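Local coordinates for protein transcriptional regulator (Streptococcus thermophilus LMD-9, PDB 5JUF) that probably activates transcription of competence genes, coupling a DNA-binding helix-turn-helix domain to a tetratricopeptide domain that senses a quorum-sensing peptide, at residues 215-220 / 224-229; 205-210 / 246-251; 49-54 / 146-151; 119-124 / 139-144. One frame throughout, in Å; residues are numbered along the deposited sequence.

From the N terminus, contact 3 opens first, on helix 49-59 of the helix-turn-helix region, and its loop closes on helix 139-152 of the tetratricopeptide region. Contact 4 is nested inside that loop: it joins helix 117-130 to the same helix 139-152, and the two contacts touch where Leu-148 packs on Leu-121. Contact 2 opens later, on helix 200-219, and closes on helix 246-260, with contact 1, between helices 200-219 and 226-240, nested within it. These two meet at Val-229 and Leu-210. The two nested pairs follow in series, on opposite sides of the chain's centre; contact 3 alone bridges the two family regions.

Contact 1: residues 215-220 / 224-229; sequences ALKIFH and SDFLTV
With CG of Lys-217 beside its own backbone N (chi1 -79°) and the chain stretched out as far as CE, the side chain runs across to residues 224-229, where a turn at its last torsion (chi4 -78°) swings NZ onto the carbonyl of Ser-224. Phe-226 holds CG anti to its N (chi1 -168°), which sends the ring toward helix 200-219, and the two side chains pass in opposite directions. NZ donates to Ser-224 O at 2.5 Å, unusually short and so not to be taken too exactly, with the ammonium in the carbonyl plane. The aliphatic part of the lysine serves as packing: CB sits 4.0 Å from CD2 at the edge of the Phe-226 ring. Ile-218 adds a branched apolar surface, its CG1 3.9 Å from CE2 of Phe-226, and reaches on to Lys-255 and Leu-259 of helix 246-260. Helices 200-219 and 226-240 run roughly antiparallel, as consecutive helices do in tetratricopeptide folds. Lysine suits this place because its long chain belongs in the core while its ammonium can reach polar backbone at the turn. The bond to Ser-224 O, with Asp-225 OD2 5.0 Å from Lys-217 NZ, is consistent with a charged amine.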
# COMPACT_ATOMS: atom_id res chain seq x y z
N ALA A 215 0.30 -7.51 13.37
CA ALA A 215 0.64 -8.92 13.21
C ALA A 215 2.15 -9.14 13.27
O ALA A 215 2.62 -10.12 13.87
CB ALA A 215 0.06 -9.47 11.90
N LEU A 216 2.94 -8.25 12.66
CA LEU A 216 4.39 -8.40 12.73
C LEU A 216 4.92 -8.17 14.14
O LEU A 216 5.87 -8.83 14.57
CB LEU A 216 5.06 -7.44 11.74
CG LEU A 216 4.94 -7.86 10.27
CD1 LEU A 216 5.21 -6.67 9.37
CD2 LEU A 216 5.89 -9.03 9.95
N LYS A 217 4.30 -7.25 14.89
CA LYS A 217 4.74 -6.99 16.26
C LYS A 217 4.51 -8.21 17.14
O LYS A 217 5.38 -8.58 17.95
CB LYS A 217 4.03 -5.77 16.82
CG LYS A 217 4.61 -4.44 16.35
CD LYS A 217 3.91 -3.27 17.04
CE LYS A 217 4.65 -1.96 16.79
NZ LYS A 217 5.85 -1.87 17.67
N ILE A 218 3.33 -8.84 17.02
CA ILE A 218 3.08 -10.11 17.68
C ILE A 218 4.13 -11.14 17.26
O ILE A 218 4.77 -11.78 18.10
CB ILE A 218 1.65 -10.60 17.38
CG1 ILE A 218 0.62 -9.69 18.06
CG2 ILE A 218 1.44 -12.04 17.86
CD1 ILE A 218 -0.81 -9.95 17.61
N PHE A 219 4.35 -11.29 15.95
CA PHE A 219 5.35 -12.23 15.45
C PHE A 219 6.74 -11.96 16.05
O PHE A 219 7.44 -12.89 16.46
CB PHE A 219 5.38 -12.17 13.92
CG PHE A 219 6.38 -13.10 13.30
CD1 PHE A 219 6.24 -14.47 13.41
CD2 PHE A 219 7.45 -12.60 12.58
CE1 PHE A 219 7.16 -15.33 12.84
CE2 PHE A 219 8.38 -13.45 12.00
CZ PHE A 219 8.23 -14.83 12.14
N HIS A 220 7.16 -10.69 16.10
CA HIS A 220 8.48 -10.36 16.63
C HIS A 220 8.50 -10.19 18.14
O HIS A 220 9.55 -9.84 18.69
CB HIS A 220 9.01 -9.07 15.99
CG HIS A 220 9.15 -9.14 14.51
ND1 HIS A 220 8.96 -8.04 13.69
CD2 HIS A 220 9.50 -10.16 13.69
CE1 HIS A 220 9.16 -8.39 12.44
NE2 HIS A 220 9.49 -9.67 12.41
N SER A 224 6.09 -2.47 21.90
CA SER A 224 6.14 -1.02 22.00
C SER A 224 5.16 -0.40 21.01
O SER A 224 5.05 -0.86 19.86
CB SER A 224 7.56 -0.51 21.74
OG SER A 224 8.00 -0.88 20.45
N ASP A 225 4.42 0.61 21.47
CA ASP A 225 3.43 1.33 20.66
C ASP A 225 2.29 0.44 20.17
O ASP A 225 1.55 0.84 19.27
CB ASP A 225 4.08 2.01 19.44
CG ASP A 225 5.21 2.94 19.83
OD1 ASP A 225 5.03 3.75 20.76
OD2 ASP A 225 6.28 2.84 19.19
N PHE A 226 2.13 -0.76 20.73
CA PHE A 226 1.08 -1.66 20.24
C PHE A 226 -0.30 -1.10 20.52
O PHE A 226 -1.20 -1.19 19.67
CB PHE A 226 1.22 -3.06 20.86
CG PHE A 226 0.36 -4.11 20.20
CD1 PHE A 226 -0.95 -4.34 20.63
CD2 PHE A 226 0.86 -4.87 19.15
CE1 PHE A 226 -1.73 -5.30 20.01
CE2 PHE A 226 0.08 -5.84 18.53
CZ PHE A 226 -1.22 -6.06 18.97
N LEU A 227 -0.50 -0.52 21.70
CA LEU A 227 -1.78 0.10 22.01
C LEU A 227 -2.04 1.32 21.14
O LEU A 227 -3.20 1.65 20.87
CB LEU A 227 -1.84 0.46 23.49
CG LEU A 227 -1.86 -0.77 24.40
CD1 LEU A 227 -2.08 -0.36 25.85
CD2 LEU A 227 -2.92 -1.75 23.93
N THR A 228 -0.98 1.99 20.70
CA THR A 228 -1.12 3.07 19.73
C THR A 228 -1.65 2.56 18.40
O THR A 228 -2.51 3.20 17.78
CB THR A 228 0.23 3.77 19.53
OG1 THR A 228 0.74 4.17 20.80
CG2 THR A 228 0.09 4.99 18.62
N VAL A 229 -1.15 1.41 17.94
CA VAL A 229 -1.66 0.78 16.73
C VAL A 229 -3.14 0.43 16.91
O VAL A 229 -3.97 0.72 16.04
CB VAL A 229 -0.82 -0.47 16.40
CG1 VAL A 229 -1.39 -1.21 15.20
CG2 VAL A 229 0.64 -0.07 16.18

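Contact 2: residues 205-210 / 246-251; sequences VLFNDL and KPSVFV
Phe-207 reaches from helix 200-219 to Ser-248 and Val-249 of helix 246-260, joining two helices of the tetratricopeptide superhelix that point in broadly the same direction, with helix 226-240 between them in the chain. The apolar part comes first. CG of Phe-207 stands anti to the backbone N (chi1 180°), which projects the ring straight toward helix 246-260. Val-249 brings up one methyl, CG2, which lies at the ring edge, 3.9 Å from CE1 and equally 3.9 Å from CZ. Ile-237 of helix 226-240 touches both Phe-207 and Val-249, so helix 226-240 packs against both. A long flat ring is apt for spanning such a distance, and a compact beta-branched valine presents a methyl close to its own backbone. Among aromatic groups, the ring of Tyr-245 also meets Phe-207, their planes only about 15° apart.

Polar atoms approach the ring at its edge, where the C-H groups carry slight positive charge. Asn-208 OD1, from the next residue on the same helix, lies in the ring plane. Ser-248 OG also comes in near that plane; its principal partner, however, is the carbonyl O of Tyr-245, to which it is hydrogen-bonded. That bond turns the hydroxyl back to a carbonyl three residues earlier in its own chain, with OG 4.2 Å from CZ of Phe-207.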
# COMPACT_ATOMS: atom_id res chain seq x y z
N VAL A 205 -6.91 1.36 3.26
CA VAL A 205 -5.52 0.97 3.05
C VAL A 205 -4.71 1.21 4.31
O VAL A 205 -3.91 0.36 4.72
CB VAL A 205 -4.92 1.72 1.85
CG1 VAL A 205 -3.42 1.50 1.79
CG2 VAL A 205 -5.58 1.24 0.55
N LEU A 206 -4.91 2.36 4.95
CA LEU A 206 -4.27 2.62 6.24
C LEU A 206 -4.63 1.54 7.26
O LEU A 206 -3.75 1.04 7.97
CB LEU A 206 -4.70 4.01 6.74
CG LEU A 206 -4.18 4.45 8.11
CD1 LEU A 206 -2.64 4.47 8.12
CD2 LEU A 206 -4.75 5.81 8.51
N PHE A 207 -5.91 1.16 7.34
CA PHE A 207 -6.32 0.14 8.31
C PHE A 207 -5.58 -1.17 8.07
O PHE A 207 -5.09 -1.80 9.01
CB PHE A 207 -7.83 -0.10 8.24
CG PHE A 207 -8.31 -1.15 9.21
CD1 PHE A 207 -8.62 -0.80 10.52
CD2 PHE A 207 -8.42 -2.48 8.83
CE1 PHE A 207 -9.05 -1.76 11.43
CE2 PHE A 207 -8.83 -3.46 9.74
CZ PHE A 207 -9.14 -3.09 11.05
N ASN A 208 -5.51 -1.59 6.82
CA ASN A 208 -4.83 -2.84 6.52
C ASN A 208 -3.34 -2.77 6.85
O ASN A 208 -2.76 -3.75 7.31
CB ASN A 208 -5.08 -3.22 5.05
CG ASN A 208 -6.53 -3.66 4.81
OD1 ASN A 208 -7.19 -4.13 5.74
ND2 ASN A 208 -7.01 -3.50 3.59
N ASP A 209 -2.72 -1.60 6.66
CA ASP A 209 -1.34 -1.45 7.08
C ASP A 209 -1.21 -1.55 8.60
O ASP A 209 -0.24 -2.13 9.11
CB ASP A 209 -0.78 -0.11 6.60
CG ASP A 209 -0.31 -0.16 5.15
OD1 ASP A 209 -0.37 -1.24 4.53
OD2 ASP A 209 0.13 0.88 4.63
N LEU A 210 -2.16 -0.99 9.36
CA LEU A 210 -2.10 -1.11 10.81
C LEU A 210 -2.22 -2.57 11.25
O LEU A 210 -1.53 -3.00 12.18
CB LEU A 210 -3.18 -0.24 11.48
CG LEU A 210 -3.04 1.28 11.29
CD1 LEU A 210 -4.31 2.04 11.65
CD2 LEU A 210 -1.87 1.83 12.09
N LYS A 246 -14.07 -4.43 13.29
CA LYS A 246 -13.86 -4.15 14.70
C LYS A 246 -13.57 -5.39 15.52
O LYS A 246 -12.70 -5.31 16.41
CB LYS A 246 -15.06 -3.38 15.27
CG LYS A 246 -14.77 -2.68 16.59
CD LYS A 246 -15.80 -1.58 16.85
CE LYS A 246 -15.40 -0.68 18.03
NZ LYS A 246 -16.60 0.01 18.62
N PRO A 247 -14.25 -6.54 15.33
CA PRO A 247 -13.88 -7.71 16.14
C PRO A 247 -12.40 -8.06 16.02
O PRO A 247 -11.80 -8.42 17.03
CB PRO A 247 -14.79 -8.82 15.59
CG PRO A 247 -16.02 -8.10 15.11
CD PRO A 247 -15.44 -6.82 14.49
N SER A 248 -11.80 -7.90 14.83
CA SER A 248 -10.38 -8.24 14.68
C SER A 248 -9.50 -7.34 15.53
O SER A 248 -8.43 -7.76 15.99
CB SER A 248 -9.96 -8.18 13.20
OG SER A 248 -9.89 -6.85 12.71
N VAL A 249 -9.94 -6.11 15.80
CA VAL A 249 -9.17 -5.21 16.65
C VAL A 249 -9.29 -5.61 18.11
O VAL A 249 -8.31 -5.57 18.85
CB VAL A 249 -9.61 -3.76 16.41
CG1 VAL A 249 -8.78 -2.80 17.28
CG2 VAL A 249 -9.45 -3.40 14.93
N PHE A 250 -10.50 -5.99 18.55
CA PHE A 250 -10.65 -6.53 19.89
C PHE A 250 -9.78 -7.77 20.09
O PHE A 250 -9.21 -7.98 21.17
CB PHE A 250 -12.12 -6.86 20.17
CG PHE A 250 -12.97 -5.66 20.49
CD1 PHE A 250 -12.48 -4.65 21.30
CD2 PHE A 250 -14.25 -5.55 19.98
CE1 PHE A 250 -13.26 -3.55 21.60
CE2 PHE A 250 -15.04 -4.45 20.27
CZ PHE A 250 -14.55 -3.45 21.08
N VAL A 251 -9.66 -8.60 19.05
CA VAL A 251 -8.75 -9.74 19.13
C VAL A 251 -7.30 -9.27 19.25
O VAL A 251 -6.50 -9.90 19.95
CB VAL A 251 -8.96 -10.68 17.92
CG1 VAL A 251 -7.90 -11.78 17.89
CG2 VAL A 251 -10.38 -11.30 17.96

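Contact 3: residues 49-54 / 146-151; sequences LDRLSY and EDLFEQ
Arg-51 reaches across to Leu-148 and Gln-151 of helix 139-152, and its path can be followed outward from CB, which already points toward that helix. CG lies beside the backbone N, and an uncommon bend at the second torsion (chi2 -103°) turns CD and the guanidinium toward helix 139-152. On the way the chain rests on Leu-32 and Gln-36. NE makes a long, weak ion pair with Glu-118. At CZ the head flattens out, with Gln-151 OE1 3.6 Å away. This is a seam between two domains: helix 49-59 belongs to the helix-turn-helix region and helix 139-152 to the tetratricopeptide region, and Arg-35, on what is probably the recognition helix, is salt-bridged to Glu-146 and Asp-147 close by. Gln-151 NE2 lies over one guanidinium face, 3.7 Å from NH1, in a packing contact and not a bond; amide and guanidinium planes are turned 45° apart. The amide itself is anchored at both ends, OE1 accepting from Gln-36 NE2 and NE2 donating to Gly-29 O. A neutral amide can thus serve two partners beside a cation. NH2, the last atom, has Gln-151 OE1 3.0 Å away, and Leu-148 presses its CD2 methyl against the guanidinium edge.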
# COMPACT_ATOMS: atom_id res chain seq x y z
N LEU A 49 1.98 12.82 -13.50
CA LEU A 49 1.97 14.28 -13.42
C LEU A 49 3.12 14.80 -12.55
O LEU A 49 3.79 15.76 -12.92
CB LEU A 49 0.64 14.77 -12.85
CG LEU A 49 -0.42 15.12 -13.88
CD1 LEU A 49 -1.70 15.65 -13.20
CD2 LEU A 49 0.17 16.15 -14.83
N ASP A 50 3.34 14.17 -11.40
CA ASP A 50 4.38 14.62 -10.48
C ASP A 50 5.77 14.45 -11.09
O ASP A 50 6.60 15.38 -11.04
CB ASP A 50 4.28 13.87 -9.15
CG ASP A 50 3.07 14.31 -8.32
OD1 ASP A 50 2.49 15.39 -8.57
OD2 ASP A 50 2.71 13.56 -7.39
N ARG A 51 6.06 13.28 -11.66
CA ARG A 51 7.37 13.08 -12.30
C ARG A 51 7.56 14.01 -13.49
O ARG A 51 8.67 14.54 -13.71
CB ARG A 51 7.53 11.63 -12.76
CG ARG A 51 7.34 10.59 -11.66
CD ARG A 51 8.63 10.01 -11.14
NE ARG A 51 8.39 8.77 -10.41
CZ ARG A 51 8.32 8.66 -9.09
NH1 ARG A 51 8.50 9.72 -8.32
NH2 ARG A 51 8.07 7.49 -8.52
N LEU A 52 6.52 14.19 -14.30
CA LEU A 52 6.62 15.08 -15.45
C LEU A 52 6.89 16.52 -15.00
O LEU A 52 7.72 17.22 -15.59
CB LEU A 52 5.34 15.01 -16.29
CG LEU A 52 5.37 15.75 -17.64
CD1 LEU A 52 6.35 15.07 -18.58
CD2 LEU A 52 3.98 15.85 -18.28
N SER A 53 6.20 16.97 -13.94
CA SER A 53 6.44 18.31 -13.42
C SER A 53 7.88 18.47 -12.94
O SER A 53 8.53 19.49 -13.19
CB SER A 53 5.46 18.62 -12.30
OG SER A 53 5.78 19.87 -11.71
N TYR A 54 8.40 17.47 -12.22
CA TYR A 54 9.80 17.49 -11.80
C TYR A 54 10.74 17.57 -13.00
O TYR A 54 11.69 18.37 -13.01
CB TYR A 54 10.12 16.26 -10.95
CG TYR A 54 11.58 16.15 -10.56
CD1 TYR A 54 12.10 16.92 -9.51
CD2 TYR A 54 12.46 15.31 -11.26
CE1 TYR A 54 13.46 16.84 -9.16
CE2 TYR A 54 13.82 15.25 -10.92
CZ TYR A 54 14.30 16.01 -9.87
OH TYR A 54 15.65 15.94 -9.53
N GLU A 146 11.53 -1.39 -5.64
CA GLU A 146 12.73 -0.98 -4.89
C GLU A 146 12.88 0.53 -4.88
O GLU A 146 13.10 1.14 -3.83
CB GLU A 146 14.00 -1.61 -5.48
CG GLU A 146 14.22 -3.06 -5.18
CD GLU A 146 15.47 -3.60 -5.86
OE1 GLU A 146 16.17 -2.83 -6.59
OE2 GLU A 146 15.76 -4.79 -5.67
N ASP A 147 12.77 1.15 -6.05
CA ASP A 147 12.98 2.59 -6.12
C ASP A 147 11.82 3.37 -5.53
O ASP A 147 12.03 4.41 -4.89
CB ASP A 147 13.22 3.01 -7.57
CG ASP A 147 14.70 2.88 -7.98
OD1 ASP A 147 15.54 2.57 -7.11
OD2 ASP A 147 15.02 3.13 -9.16
N LEU A 148 10.58 2.90 -5.71
CA LEU A 148 9.46 3.59 -5.08
C LEU A 148 9.58 3.53 -3.56
O LEU A 148 9.30 4.51 -2.87
CB LEU A 148 8.13 3.01 -5.57
CG LEU A 148 7.68 3.63 -6.91
CD1 LEU A 148 6.58 2.79 -7.54
CD2 LEU A 148 7.19 5.05 -6.66
N PHE A 149 10.05 2.40 -3.02
CA PHE A 149 10.22 2.31 -1.57
C PHE A 149 11.37 3.18 -1.07
O PHE A 149 11.29 3.74 0.03
CB PHE A 149 10.42 0.85 -1.14
CG PHE A 149 10.48 0.68 0.35
CD1 PHE A 149 9.39 1.03 1.14
CD2 PHE A 149 11.61 0.17 0.96
CE1 PHE A 149 9.43 0.88 2.52
CE2 PHE A 149 11.66 0.02 2.34
CZ PHE A 149 10.57 0.38 3.12
N GLU A 150 12.46 3.28 -1.84
CA GLU A 150 13.51 4.23 -1.46
C GLU A 150 12.96 5.65 -1.36
O GLU A 150 13.39 6.43 -0.50
CB GLU A 150 14.68 4.19 -2.48
CG GLU A 150 15.48 2.88 -2.51
CD GLU A 150 16.43 2.71 -1.32
OE1 GLU A 150 16.48 3.59 -0.44
OE2 GLU A 150 17.15 1.69 -1.27
N GLN A 151 12.01 5.99 -2.21
CA GLN A 151 11.38 7.31 -2.14
C GLN A 151 10.39 7.40 -0.98
O GLN A 151 10.37 8.39 -0.26
CB GLN A 151 10.69 7.61 -3.48
CG GLN A 151 11.71 7.78 -4.61
CD GLN A 151 11.09 7.87 -5.98
OE1 GLN A 151 10.09 7.20 -6.27
NE2 GLN A 151 11.70 8.67 -6.86

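Contact 4: residues 119-124 / 139-144; sequences ELLTLD and PKVEEI. With SO4 (sulfate ion), chain C.
Leu-121 fills the tight half of this contact, wedging its branched end between Val-141 and Ile-144. CG lies anti to the backbone N, and an off-rotamer second torsion (chi2 -94°) carries CD2 to 3.6 Å from CG1 of Val-141. Ile-144 runs alongside with the reverse heading, its CG2 3.8 Å from CG of Leu-121. Branched aliphatic residues suit this interlock because each offers methyls on more than one side. Helices 117-130 and 139-152 follow each other in the tetratricopeptide region; locally their axes approach to 10.5 Å with an angle of 126° between their directions, so they cross at a steep angle, well away from antiparallel. Toward the start of helix 139-152 the packing gives way to a more open, polar margin. There Asp-124 lays CB and its carboxylate along Val-141, with OD2 3.7 Å from CG2. Val-141 therefore serves both halves: CG1 packs mainly on Leu-121, while CG2 lies between Asp-124 and a sulfate. This ion, probably from the crystallisation liquor, sits on the N-terminal end of the helix. Val-141 N donates to sulfate O2 at 2.9 Å in a nearly straight bond (172°). Lys-140 N donates to sulfate O3 at 3.0 Å, and Ser-138 OG adds a further bond. The ammonium of Lys-140 turns from the anion to Glu-143, NZ making a salt bridge to OE1 at 3.1 Å along the exposed flank.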
# COMPACT_ATOMS: atom_id res chain seq x y z
N GLU A 119 1.05 3.87 -10.73
CA GLU A 119 -0.28 3.25 -10.67
C GLU A 119 -0.22 1.78 -11.04
O GLU A 119 -0.87 0.95 -10.39
CB GLU A 119 -1.25 3.99 -11.60
CG GLU A 119 -1.59 5.39 -11.13
CD GLU A 119 -2.37 5.39 -9.82
OE1 GLU A 119 -3.10 4.41 -9.57
OE2 GLU A 119 -2.24 6.36 -9.04
N LEU A 120 0.51 1.44 -12.09
CA LEU A 120 0.65 0.03 -12.45
C LEU A 120 1.28 -0.76 -11.31
O LEU A 120 0.87 -1.89 -11.03
CB LEU A 120 1.47 -0.10 -13.74
CG LEU A 120 0.85 0.54 -14.99
CD1 LEU A 120 1.83 0.61 -16.17
CD2 LEU A 120 -0.40 -0.22 -15.40
N LEU A 121 2.26 -0.18 -10.62
CA LEU A 121 2.88 -0.90 -9.51
C LEU A 121 1.87 -1.13 -8.38
O LEU A 121 1.83 -2.22 -7.78
CB LEU A 121 4.09 -0.11 -9.03
CG LEU A 121 5.11 -0.75 -8.09
CD1 LEU A 121 4.77 -0.41 -6.69
CD2 LEU A 121 5.33 -2.25 -8.27
N THR A 122 1.06 -0.12 -8.07
CA THR A 122 -0.04 -0.25 -7.12
C THR A 122 -0.94 -1.44 -7.43
O THR A 122 -1.31 -2.21 -6.53
CB THR A 122 -0.86 1.04 -7.11
OG1 THR A 122 -0.15 2.03 -6.35
CG2 THR A 122 -2.23 0.82 -6.54
N LEU A 123 -1.29 -1.62 -8.71
CA LEU A 123 -2.12 -2.76 -9.10
C LEU A 123 -1.36 -4.08 -8.96
O LEU A 123 -1.94 -5.08 -8.53
CB LEU A 123 -2.63 -2.58 -10.53
CG LEU A 123 -3.51 -1.32 -10.75
CD1 LEU A 123 -3.84 -1.12 -12.21
CD2 LEU A 123 -4.79 -1.41 -9.92
N ASP A 124 -0.06 -4.09 -9.33
CA ASP A 124 0.76 -5.30 -9.20
C ASP A 124 0.90 -5.71 -7.74
O ASP A 124 0.92 -6.91 -7.42
CB ASP A 124 2.15 -5.08 -9.81
CG ASP A 124 2.15 -5.09 -11.35
OD1 ASP A 124 1.42 -5.90 -11.95
OD2 ASP A 124 2.87 -4.28 -11.95
N PRO A 139 10.28 -10.36 -10.53
CA PRO A 139 11.48 -9.50 -10.53
C PRO A 139 11.30 -8.13 -11.17
O PRO A 139 11.94 -7.17 -10.72
CB PRO A 139 12.52 -10.36 -11.28
CG PRO A 139 11.74 -11.38 -12.04
CD PRO A 139 10.48 -11.63 -11.26
N LYS A 140 10.46 -7.99 -12.20
CA LYS A 140 10.25 -6.67 -12.77
C LYS A 140 9.47 -5.78 -11.81
O LYS A 140 9.80 -4.59 -11.63
CB LYS A 140 9.53 -6.77 -14.11
CG LYS A 140 9.10 -5.43 -14.68
CD LYS A 140 10.28 -4.46 -14.83
CE LYS A 140 11.08 -4.74 -16.09
NZ LYS A 140 12.15 -3.72 -16.31
N VAL A 141 8.43 -6.33 -11.19
CA VAL A 141 7.72 -5.60 -10.14
C VAL A 141 8.68 -5.22 -9.02
O VAL A 141 8.64 -4.10 -8.50
CB VAL A 141 6.54 -6.45 -9.62
CG1 VAL A 141 5.93 -5.84 -8.35
CG2 VAL A 141 5.48 -6.58 -10.70
N GLU A 142 9.58 -6.15 -8.64
CA GLU A 142 10.50 -5.89 -7.54
C GLU A 142 11.44 -4.73 -7.87
O GLU A 142 11.70 -3.86 -7.03
CB GLU A 142 11.30 -7.16 -7.22
CG GLU A 142 12.15 -7.01 -5.97
CD GLU A 142 11.31 -6.89 -4.69
OE1 GLU A 142 10.08 -7.14 -4.74
OE2 GLU A 142 11.88 -6.53 -3.64
N GLU A 143 11.97 -4.70 -9.09
CA GLU A 143 12.87 -3.60 -9.46
C GLU A 143 12.18 -2.25 -9.35
O GLU A 143 12.76 -1.27 -8.87
CB GLU A 143 13.40 -3.84 -10.87
CG GLU A 143 14.19 -2.68 -11.47
CD GLU A 143 14.54 -2.91 -12.94
OE1 GLU A 143 13.73 -3.55 -13.65
OE2 GLU A 143 15.61 -2.45 -13.37
N ILE A 144 10.91 -2.18 -9.78
CA ILE A 144 10.17 -0.93 -9.70
C ILE A 144 9.82 -0.60 -8.26
O ILE A 144 9.97 0.54 -7.82
CB ILE A 144 8.91 -1.02 -10.59
CG1 ILE A 144 9.34 -1.18 -12.05
CG2 ILE A 144 8.00 0.19 -10.36
CD1 ILE A 144 8.20 -1.42 -13.02
S SO4 C . 7.33 -9.92 -12.87
O1 SO4 C . 6.86 -11.23 -12.43
O2 SO4 C . 7.37 -9.00 -11.73
O3 SO4 C . 8.66 -10.06 -13.45
O4 SO4 C . 6.40 -9.38 -13.86